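Local coordinates for protein 1-carboxybiuret hydrolase subunit AtzE (Pseudomonas sp., PDB 6C62) that hydrolyses 1-carboxybiuret to urea-1,3-dicarboxylate and ammonia, a step in the bacterial degradation of the herbicide atrazine, at residues 37-42 with 117-122; 87-92 with 131-136. One frame throughout, in Å; residues are numbered along the deposited sequence.

From the N terminus, the chain leaves helix 17-35 and runs into strand 38-41, whose segment 37-42 meets 117-122 at the end of strand 113-118; interaction 1 closes that loop of 74 residues and fixes an outermost strand of the large mixed sheet. Before the loop is closed the chain passes 87-92, in the connection between strand 70-74 and helix 102-109, and this segment pairs with 131-136 in interaction 2. The segments alternate, so the two closures cross. Their centres lie about 10 Å apart, and residues of 117-122 touch those of 131-136 directly, joining the loop that follows strand 113-118 to the turn 131-136.

Interaction 1 of 2, residues 37-42 with 117-122; sequences AFTCRT and GLNMDE
F38 and L118 form an antiparallel non-hydrogen-bonded pair, C40 and G117 a hydrogen-bonded one, and the one-residue shift between them is a classic beta bulge in which T39 and C40 both face G117. The evidence lies at one carbonyl: G117 O accepts from T39 N at 2.8 Å and from C40 N at 3.3 Å, both donors approaching from the same face of its plane. G117 N answers by donating to C40 O at 2.9 Å. Beyond the bulge, N119 N donates to A37 O at 2.8 Å in an almost straight bond (170° at the hydrogen).

Among the side chains, F38 and L118 lie side by side and point the same way. The F38 CG sits anti to its carbonyl carbon (chi1 -80°), and L118 CD2 stands over the centre of the ring, 3.5 Å from the centroid and 2° off the normal. Its near-equal distance from all six ring carbons confirms a CH-pi contact over the face. A72 of strand 70-74 touches both side chains, and I28 of helix 17-35 also packs on F38. At the bulge, the T39 and N119 side chains cross at about a right angle, with T39 CG2 3.9 Å from N119 OD1. T39 OG1 is hydrogen-bonded to N75 ND2, while N119 ND2 reaches G135 O and T137 OG1.

Strand 38-41 thus joins the edge of the mixed sheet next to 113-118, whose L118 side chain is about 5 Å from that of K74, a charge-relay residue by similarity. The two backbone donors converging on G117 O would polarise that carbonyl; the backbone bonds continue on both sides of the one-residue shift, and the CH-pi contact packs the F38 ring against L118.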
loop_
_atom_site.group_PDB
_atom_site.type_symbol
_atom_site.label_atom_id
_atom_site.label_comp_id
_atom_site.label_asym_id
_atom_site.label_seq_id
_atom_site.Cartn_x
_atom_site.Cartn_y
_atom_site.Cartn_z
ATOM N N ALA A 37 -14.382 20.676 26.666
ATOM C CA ALA A 37 -14.018 19.337 26.187
ATOM C C ALA A 37 -15.143 18.697 25.402
ATOM O O ALA A 37 -14.840 17.947 24.478
ATOM C CB ALA A 37 -13.627 18.445 27.336
ATOM N N PHE A 38 -16.408 18.974 25.699
ATOM C CA PHE A 38 -17.526 18.322 25.022
ATOM C C PHE A 38 -18.117 19.107 23.858
ATOM O O PHE A 38 -18.326 20.297 23.970
ATOM C CB PHE A 38 -18.671 18.021 25.994
ATOM C CG PHE A 38 -18.456 16.794 26.822
ATOM C CD1 PHE A 38 -17.594 16.817 27.895
ATOM C CD2 PHE A 38 -19.124 15.622 26.510
ATOM C CE1 PHE A 38 -17.386 15.686 28.686
ATOM C CE2 PHE A 38 -18.942 14.485 27.266
ATOM C CZ PHE A 38 -18.047 14.511 28.375
ATOM N N THR A 39 -18.435 18.469 22.747
ATOM C CA THR A 39 -19.187 19.086 21.681
ATOM C C THR A 39 -20.591 18.573 21.613
ATOM O O THR A 39 -21.407 19.160 20.855
ATOM C CB THR A 39 -18.551 18.858 20.286
ATOM O OG1 THR A 39 -18.287 17.452 20.037
ATOM C CG2 THR A 39 -17.233 19.618 20.195
ATOM N N CYS A 40 -20.886 17.456 22.284
ATOM C CA CYS A 40 -22.226 16.952 22.306
ATOM C C CYS A 40 -22.465 16.068 23.511
ATOM O O CYS A 40 -21.572 15.336 23.905
ATOM C CB CYS A 40 -22.488 16.330 20.967
ATOM S SG CYS A 40 -22.567 14.610 20.920
ATOM N N ARG A 41 -23.574 16.240 24.170
ATOM C CA ARG A 41 -23.866 15.474 25.402
ATOM C C ARG A 41 -25.040 14.536 25.104
ATOM O O ARG A 41 -26.128 15.003 24.777
ATOM C CB ARG A 41 -24.202 16.377 26.560
ATOM C CG ARG A 41 -23.083 17.329 26.869
ATOM C CD ARG A 41 -23.457 18.258 28.023
ATOM N NE ARG A 41 -22.707 19.514 27.956
ATOM C CZ ARG A 41 -22.783 20.520 28.845
ATOM N NH1 ARG A 41 -23.597 20.464 29.908
ATOM N NH2 ARG A 41 -22.042 21.616 28.638
ATOM N N THR A 42 -24.808 13.223 25.178
ATOM C CA THR A 42 -25.815 12.213 24.862
ATOM C C THR A 42 -26.622 11.822 26.092
ATOM O O THR A 42 -26.519 10.705 26.624
ATOM C CB THR A 42 -25.180 10.981 24.181
ATOM O OG1 THR A 42 -24.092 10.476 24.971
ATOM C CG2 THR A 42 -24.633 11.418 22.816
ATOM N N GLY A 117 -19.717 13.331 22.867
ATOM C CA GLY A 117 -18.645 13.543 21.873
ATOM C C GLY A 117 -17.745 14.692 22.317
ATOM O O GLY A 117 -18.224 15.671 22.906
ATOM N N LEU A 118 -16.459 14.567 22.027
ATOM C CA LEU A 118 -15.415 15.464 22.512
ATOM C C LEU A 118 -14.701 16.251 21.422
ATOM O O LEU A 118 -14.448 15.760 20.312
ATOM C CB LEU A 118 -14.365 14.664 23.312
ATOM C CG LEU A 118 -14.930 13.850 24.450
ATOM C CD1 LEU A 118 -13.832 12.988 25.010
ATOM C CD2 LEU A 118 -15.519 14.724 25.548
ATOM N N ASN A 119 -14.295 17.464 21.799
ATOM C CA ASN A 119 -13.637 18.420 20.891
ATOM C C ASN A 119 -12.274 17.874 20.403
ATOM O O ASN A 119 -11.607 17.097 21.113
ATOM C CB ASN A 119 -13.450 19.765 21.614
ATOM C CG ASN A 119 -13.186 20.946 20.687
ATOM O OD1 ASN A 119 -13.595 20.967 19.520
ATOM N ND2 ASN A 119 -12.477 21.984 21.245
ATOM N N MET A 120 -11.882 18.301 19.198
ATOM C CA MET A 120 -10.672 17.880 18.548
ATOM C C MET A 120 -10.219 18.923 17.549
ATOM O O MET A 120 -11.001 19.749 17.109
ATOM C CB MET A 120 -10.862 16.518 17.875
ATOM C CG MET A 120 -12.022 16.475 16.853
ATOM S SD MET A 120 -12.090 14.972 15.851
ATOM C CE MET A 120 -10.789 15.165 14.643
ATOM N N ASP A 121 -8.943 18.894 17.168
ATOM C CA ASP A 121 -8.502 19.706 16.031
ATOM C C ASP A 121 -9.228 19.222 14.799
ATOM O O ASP A 121 -9.438 18.002 14.623
ATOM C CB ASP A 121 -7.017 19.625 15.754
ATOM C CG ASP A 121 -6.180 20.383 16.799
ATOM O OD1 ASP A 121 -6.204 21.658 16.862
ATOM O OD2 ASP A 121 -5.495 19.696 17.590
ATOM N N GLU A 122 -9.610 20.163 13.946
ATOM C CA GLU A 122 -10.404 19.815 12.745
ATOM C C GLU A 122 -9.721 18.761 11.902
ATOM O O GLU A 122 -8.594 18.908 11.527
ATOM C CB GLU A 122 -10.674 21.045 11.882
ATOM C CG GLU A 122 -11.340 20.644 10.584
ATOM C CD GLU A 122 -11.616 21.792 9.642
ATOM O OE1 GLU A 122 -10.693 22.052 8.790
ATOM O OE2 GLU A 122 -12.754 22.353 9.685
#

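Interaction 2 of 2, residues 87-92 with 131-136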
loop_
_atom_site.group_PDB
_atom_site.type_symbol
_atom_site.label_atom_id
_atom_site.label_comp_id
_atom_site.label_asym_id
_atom_site.label_seq_id
_atom_site.Cartn_x
_atom_site.Cartn_y
_atom_site.Cartn_z
ATOM N N GLY A 87 -14.373 17.490 14.305
ATOM C CA GLY A 87 -13.905 18.839 14.568
ATOM C C GLY A 87 -14.165 19.905 13.497
ATOM O O GLY A 87 -13.589 20.988 13.578
ATOM N N SER A 88 -15.023 19.589 12.511
ATOM C CA SER A 88 -15.209 20.383 11.364
ATOM C C SER A 88 -16.567 21.034 11.373
ATOM O O SER A 88 -17.505 20.585 12.069
ATOM C CB SER A 88 -15.072 19.549 10.090
ATOM O OG SER A 88 -16.283 18.771 9.870
ATOM N N LYS A 89 -16.677 22.113 10.605
ATOM C CA LYS A 89 -17.988 22.583 10.237
ATOM C C LYS A 89 -18.502 22.007 8.942
ATOM O O LYS A 89 -19.716 21.869 8.801
ATOM C CB LYS A 89 -18.102 24.102 10.333
ATOM C CG LYS A 89 -17.335 24.921 9.400
ATOM C CD LYS A 89 -17.752 26.386 9.605
ATOM C CE LYS A 89 -17.116 27.180 8.489
ATOM N NZ LYS A 89 -17.080 28.609 8.886
ATOM N N ILE A 90 -17.589 21.581 8.053
ATOM C CA ILE A 90 -17.942 20.903 6.820
ATOM C C ILE A 90 -18.875 19.713 7.003
ATOM O O ILE A 90 -19.801 19.531 6.251
ATOM C CB ILE A 90 -16.656 20.519 6.075
ATOM C CG1 ILE A 90 -16.127 21.748 5.338
ATOM C CG2 ILE A 90 -16.925 19.463 4.993
ATOM C CD1 ILE A 90 -14.717 21.621 4.875
ATOM N N ASN A 91 -18.629 18.895 8.012
ATOM C CA ASN A 91 -19.429 17.686 8.242
ATOM C C ASN A 91 -20.827 17.966 8.844
ATOM O O ASN A 91 -21.615 17.020 8.927
ATOM C CB ASN A 91 -18.717 16.695 9.153
ATOM C CG ASN A 91 -17.572 15.951 8.453
ATOM O OD1 ASN A 91 -17.167 16.324 7.365
ATOM N ND2 ASN A 91 -17.034 14.916 9.121
ATOM N N ARG A 92 -21.163 19.209 9.162
ATOM C CA ARG A 92 -22.415 19.444 9.939
ATOM C C ARG A 92 -23.676 18.978 9.223
ATOM O O ARG A 92 -24.567 18.470 9.868
ATOM C CB ARG A 92 -22.623 20.916 10.306
ATOM C CG ARG A 92 -21.721 21.398 11.435
ATOM C CD ARG A 92 -21.614 22.900 11.430
ATOM N NE ARG A 92 -20.717 23.358 12.460
ATOM C CZ ARG A 92 -20.419 24.646 12.649
ATOM N NH1 ARG A 92 -20.999 25.602 11.869
ATOM N NH2 ARG A 92 -19.637 24.962 13.659
ATOM N N ASN A 131 -9.351 24.859 18.178
ATOM C CA ASN A 131 -10.297 24.716 17.097
ATOM C C ASN A 131 -10.980 26.076 16.865
ATOM O O ASN A 131 -11.684 26.630 17.786
ATOM C CB ASN A 131 -11.304 23.616 17.463
ATOM C CG ASN A 131 -12.229 23.257 16.281
ATOM O OD1 ASN A 131 -12.934 24.150 15.707
ATOM N ND2 ASN A 131 -12.225 21.983 15.881
ATOM N N THR A 132 -10.834 26.626 15.671
ATOM C CA THR A 132 -11.451 27.931 15.358
ATOM C C THR A 132 -13.011 27.894 15.394
ATOM O O THR A 132 -13.631 28.848 15.812
ATOM C CB THR A 132 -10.948 28.473 13.991
ATOM O OG1 THR A 132 -9.543 28.612 14.037
ATOM C CG2 THR A 132 -11.556 29.840 13.585
ATOM N N HIS A 133 -13.643 26.802 15.007
ATOM C CA HIS A 133 -15.074 26.753 14.876
ATOM C C HIS A 133 -15.701 26.534 16.270
ATOM O O HIS A 133 -16.682 27.201 16.609
ATOM C CB HIS A 133 -15.539 25.625 13.981
ATOM C CG HIS A 133 -14.753 25.436 12.721
ATOM N ND1 HIS A 133 -14.581 26.428 11.795
ATOM C CD2 HIS A 133 -14.122 24.340 12.226
ATOM C CE1 HIS A 133 -13.865 25.973 10.787
ATOM N NE2 HIS A 133 -13.576 24.694 11.022
ATOM N N TYR A 134 -15.151 25.594 17.054
ATOM C CA TYR A 134 -15.724 25.173 18.307
ATOM C C TYR A 134 -15.078 25.787 19.552
ATOM O O TYR A 134 -15.546 25.548 20.653
ATOM C CB TYR A 134 -15.715 23.618 18.396
ATOM C CG TYR A 134 -16.551 23.045 17.327
ATOM C CD1 TYR A 134 -17.917 23.134 17.378
ATOM C CD2 TYR A 134 -15.982 22.517 16.188
ATOM C CE1 TYR A 134 -18.707 22.604 16.336
ATOM C CE2 TYR A 134 -16.740 22.042 15.172
ATOM C CZ TYR A 134 -18.108 22.106 15.236
ATOM O OH TYR A 134 -18.850 21.658 14.177
ATOM N N GLY A 135 -13.993 26.512 19.366
ATOM C CA GLY A 135 -13.208 27.058 20.434
ATOM C C GLY A 135 -12.149 26.088 20.954
ATOM O O GLY A 135 -12.248 24.855 20.731
ATOM N N PRO A 136 -11.107 26.634 21.624
ATOM C CA PRO A 136 -10.076 25.754 22.165
ATOM C C PRO A 136 -10.589 24.934 23.310
ATOM O O PRO A 136 -11.505 25.393 24.065
ATOM C CB PRO A 136 -9.009 26.724 22.696
ATOM C CG PRO A 136 -9.804 27.916 23.094
ATOM C CD PRO A 136 -10.893 28.046 22.049
HETATM O O HOH W 1 -15.476 28.893 11.504
#
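Y134 and H133 both turn CG anti to the carbonyl carbon (chi1 -62° and -43°), and N131 sets CG anti to its backbone N; from all three the bond to CB already points toward segment 87-92. There N131 ND2 donates to G87 O at 2.9 Å, in the carbonyl plane and on a lone pair, with the acceptor nearly in the amide plane. The same nitrogen also bonds M120 O.

Y134 OH donates to S88 O at 2.7 Å, from above the carbonyl plane, and accepts from R92 NE at 3.1 Å. The hydroxyl oxygen lies close to the plane of the R92 guanidinium; R92 and Y134 meet tip to tip with their planes 77° apart.

The loop between strand 70-74 and helix 102-109 here meets the turn between strands 130-131 and 135-139. That turn is built on N131 OD1, which accepts from H133 N at 2.8 Å, giving an Asx turn, and from Y134 N, extending it to an Asx motif. In segment 87-92, S88 OG accepts from N91 N in an ST motif and is also hydrogen-bonded to L85 O.

K89 crosses H133 at about a right angle, its CG 3.9 Å from the ring centroid and over the face. A water at the ring edge links K89 NZ to H133 ND1, lying 2.6 Å from ND1, while H133 NE2 is hydrogen-bonded to E122 OE2, whose carboxylate probably polarises the imidazole.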